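Local structure of CrmK (Actinoalloteichus sp. WH1-2216-6, 5I1W) at residues D150-V155 / Y200-P205. The protein probably acts as an oxygen-dependent, FAD-linked oxidoreductase, holding its flavin by two covalent bonds. Sequence-based numbering, arbitrary orientation.
Sequences DYLHAV and YWLRSP
His-153 and Ala-154 share Trp-201 as their partner across an antiparallel pair of strands, so strand 152-160 carries one extra residue there, a classic beta bulge. His-153 N lies 2.9 Å from Trp-201 O. Ala-154 N gives the same Trp-201 O a weak bond of 3.4 Å. Trp-201 N returns a bond to Ala-154 O. Ala-154 is small enough to let the broad indole come in obliquely, its CB 3.6 Å from Trp-201 CE3. His-153 CG stands anti to the backbone N (chi1 174°), which lays the imidazole alongside the extended Arg-203 chain, ND1 3.6 Å from the arginine CD. Further along, Arg-203 N reaches Tyr-151 O with an N-H...O angle of 161°. Tyrosine suits position 151: the ring packs on Pro-217 and meets Ser-204 OG at its edge, CE2 to OG 3.3 Å, while its hydroxyl bonds to Leu-145 O; an alanine here would probably leave that carbonyl without its mate and a gap beside Ser-204 and Pro-217. On the face of Val-155 and Leu-202, Leu-152 CD1 touches the Tyr-200 ring edge at CD1, 3.6 Å away. Tyr-200 OH bonds to Gly-130 O and Ser-134 N, tying this apolar face to helix 129-134 near the FAD. On the other face, Trp-201 NE1 bonds to Asp-90 OD2. In this PCMH-type FAD-binding protein, strands 152-160 and 196-202 are neighbours in a five-stranded antiparallel sheet, flanked by 166-172 and 95-99 respectively.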
loop_
_atom_site.group_PDB
_atom_site.type_symbol
_atom_site.label_atom_id
_atom_site.label_comp_id
_atom_site.label_asym_id
_atom_site.label_seq_id
_atom_site.Cartn_x
_atom_site.Cartn_y
_atom_site.Cartn_z
ATOM N N ASP A 150 9.676 5.453 23.151
ATOM C CA ASP A 150 9.182 5.525 24.512
ATOM C C ASP A 150 8.473 4.233 24.864
ATOM O O ASP A 150 8.184 4.013 26.046
ATOM C CB ASP A 150 8.250 6.740 24.702
ATOM C CG ASP A 150 8.994 8.100 24.564
ATOM O OD1 ASP A 150 10.157 8.221 25.061
ATOM O OD2 ASP A 150 8.424 9.068 23.949
ATOM N N TYR A 151 8.202 3.397 23.841
ATOM C CA TYR A 151 7.664 2.076 24.024
ATOM C C TYR A 151 8.629 0.939 23.803
ATOM O O TYR A 151 8.178 -0.173 23.708
ATOM C CB TYR A 151 6.410 1.885 23.158
ATOM C CG TYR A 151 5.379 2.916 23.528
ATOM C CD1 TYR A 151 5.400 4.160 22.919
ATOM C CD2 TYR A 151 4.465 2.675 24.536
ATOM C CE1 TYR A 151 4.545 5.148 23.281
ATOM C CE2 TYR A 151 3.570 3.652 24.904
ATOM C CZ TYR A 151 3.635 4.896 24.282
ATOM O OH TYR A 151 2.768 5.879 24.619
ATOM N N LEU A 152 9.938 1.190 23.780
ATOM C CA LEU A 152 10.896 0.159 23.450
ATOM C C LEU A 152 11.356 -0.562 24.705
ATOM O O LEU A 152 12.104 -0.059 25.510
ATOM C CB LEU A 152 12.069 0.732 22.718
ATOM C CG LEU A 152 13.152 -0.287 22.344
ATOM C CD1 LEU A 152 12.625 -1.308 21.360
ATOM C CD2 LEU A 152 14.373 0.478 21.787
ATOM N N HIS A 153 10.853 -1.752 24.877
ATOM C CA HIS A 153 11.118 -2.509 26.065
ATOM C C HIS A 153 12.454 -3.217 25.929
ATOM O O HIS A 153 13.226 -3.280 26.885
ATOM C CB HIS A 153 9.955 -3.462 26.228
ATOM C CG HIS A 153 10.099 -4.434 27.341
ATOM N ND1 HIS A 153 9.778 -4.125 28.642
ATOM C CD2 HIS A 153 10.461 -5.742 27.342
ATOM C CE1 HIS A 153 9.942 -5.196 29.401
ATOM N NE2 HIS A 153 10.362 -6.189 28.639
ATOM N N ALA A 154 12.751 -3.716 24.721
ATOM C CA ALA A 154 13.919 -4.507 24.458
ATOM C C ALA A 154 14.246 -4.511 22.976
ATOM O O ALA A 154 13.387 -4.271 22.148
ATOM C CB ALA A 154 13.744 -5.921 24.986
ATOM N N VAL A 155 15.499 -4.792 22.652
ATOM C CA VAL A 155 15.908 -4.959 21.278
ATOM C C VAL A 155 16.892 -6.142 21.239
ATOM O O VAL A 155 17.576 -6.354 22.199
ATOM C CB VAL A 155 16.452 -3.625 20.744
ATOM C CG1 VAL A 155 17.664 -3.142 21.532
ATOM C CG2 VAL A 155 16.790 -3.711 19.289
ATOM N N TYR A 200 12.494 -6.046 17.832
ATOM C CA TYR A 200 12.250 -5.115 18.878
ATOM C C TYR A 200 11.078 -5.681 19.661
ATOM O O TYR A 200 10.260 -6.373 19.104
ATOM C CB TYR A 200 11.690 -3.819 18.298
ATOM C CG TYR A 200 12.547 -2.999 17.418
ATOM C CD1 TYR A 200 13.391 -2.068 17.956
ATOM C CD2 TYR A 200 12.455 -3.083 16.043
ATOM C CE1 TYR A 200 14.181 -1.251 17.157
ATOM C CE2 TYR A 200 13.235 -2.271 15.220
ATOM C CZ TYR A 200 14.079 -1.349 15.789
ATOM O OH TYR A 200 14.831 -0.499 15.026
ATOM N N TRP A 201 10.943 -5.279 20.910
ATOM C CA TRP A 201 9.853 -5.625 21.746
ATOM C C TRP A 201 9.301 -4.305 22.213
ATOM O O TRP A 201 10.062 -3.493 22.693
ATOM C CB TRP A 201 10.322 -6.413 22.956
ATOM C CG TRP A 201 10.545 -7.856 22.673
ATOM C CD1 TRP A 201 9.609 -8.798 22.664
ATOM C CD2 TRP A 201 11.780 -8.518 22.342
ATOM N NE1 TRP A 201 10.142 -10.002 22.363
ATOM C CE2 TRP A 201 11.485 -9.862 22.168
ATOM C CE3 TRP A 201 13.097 -8.102 22.200
ATOM C CZ2 TRP A 201 12.464 -10.819 21.848
ATOM C CZ3 TRP A 201 14.065 -9.046 21.914
ATOM C CH2 TRP A 201 13.743 -10.390 21.743
ATOM N N LEU A 202 7.974 -4.147 22.155
ATOM C CA LEU A 202 7.296 -2.902 22.458
ATOM C C LEU A 202 6.274 -3.082 23.551
ATOM O O LEU A 202 5.470 -4.003 23.502
ATOM C CB LEU A 202 6.553 -2.385 21.240
ATOM C CG LEU A 202 7.473 -2.251 20.036
ATOM C CD1 LEU A 202 6.699 -2.085 18.738
ATOM C CD2 LEU A 202 8.394 -1.087 20.224
ATOM N N ARG A 203 6.257 -2.132 24.481
ATOM C CA ARG A 203 5.406 -2.212 25.628
ATOM C C ARG A 203 5.401 -0.894 26.324
ATOM O O ARG A 203 6.447 -0.271 26.407
ATOM C CB ARG A 203 6.008 -3.207 26.553
ATOM C CG ARG A 203 5.317 -3.339 27.846
ATOM C CD ARG A 203 6.136 -4.334 28.628
ATOM N NE ARG A 203 5.210 -4.985 29.484
ATOM C CZ ARG A 203 4.919 -4.569 30.693
ATOM N NH1 ARG A 203 5.545 -3.506 31.202
ATOM N NH2 ARG A 203 3.997 -5.228 31.390
ATOM N N SER A 204 4.251 -0.448 26.808
ATOM C CA SER A 204 4.220 0.782 27.625
ATOM C C SER A 204 4.982 0.589 28.931
ATOM O O SER A 204 4.845 -0.413 29.552
ATOM C CB SER A 204 2.788 1.212 27.969
ATOM O OG SER A 204 2.036 1.441 26.801
ATOM N N PRO A 205 5.770 1.577 29.346
ATOM C CA PRO A 205 6.525 1.408 30.583
ATOM C C PRO A 205 5.645 1.305 31.825
ATOM O O PRO A 205 6.051 0.716 32.802
ATOM C CB PRO A 205 7.422 2.637 30.620
ATOM C CG PRO A 205 6.714 3.672 29.796
ATOM C CD PRO A 205 5.998 2.898 28.724
#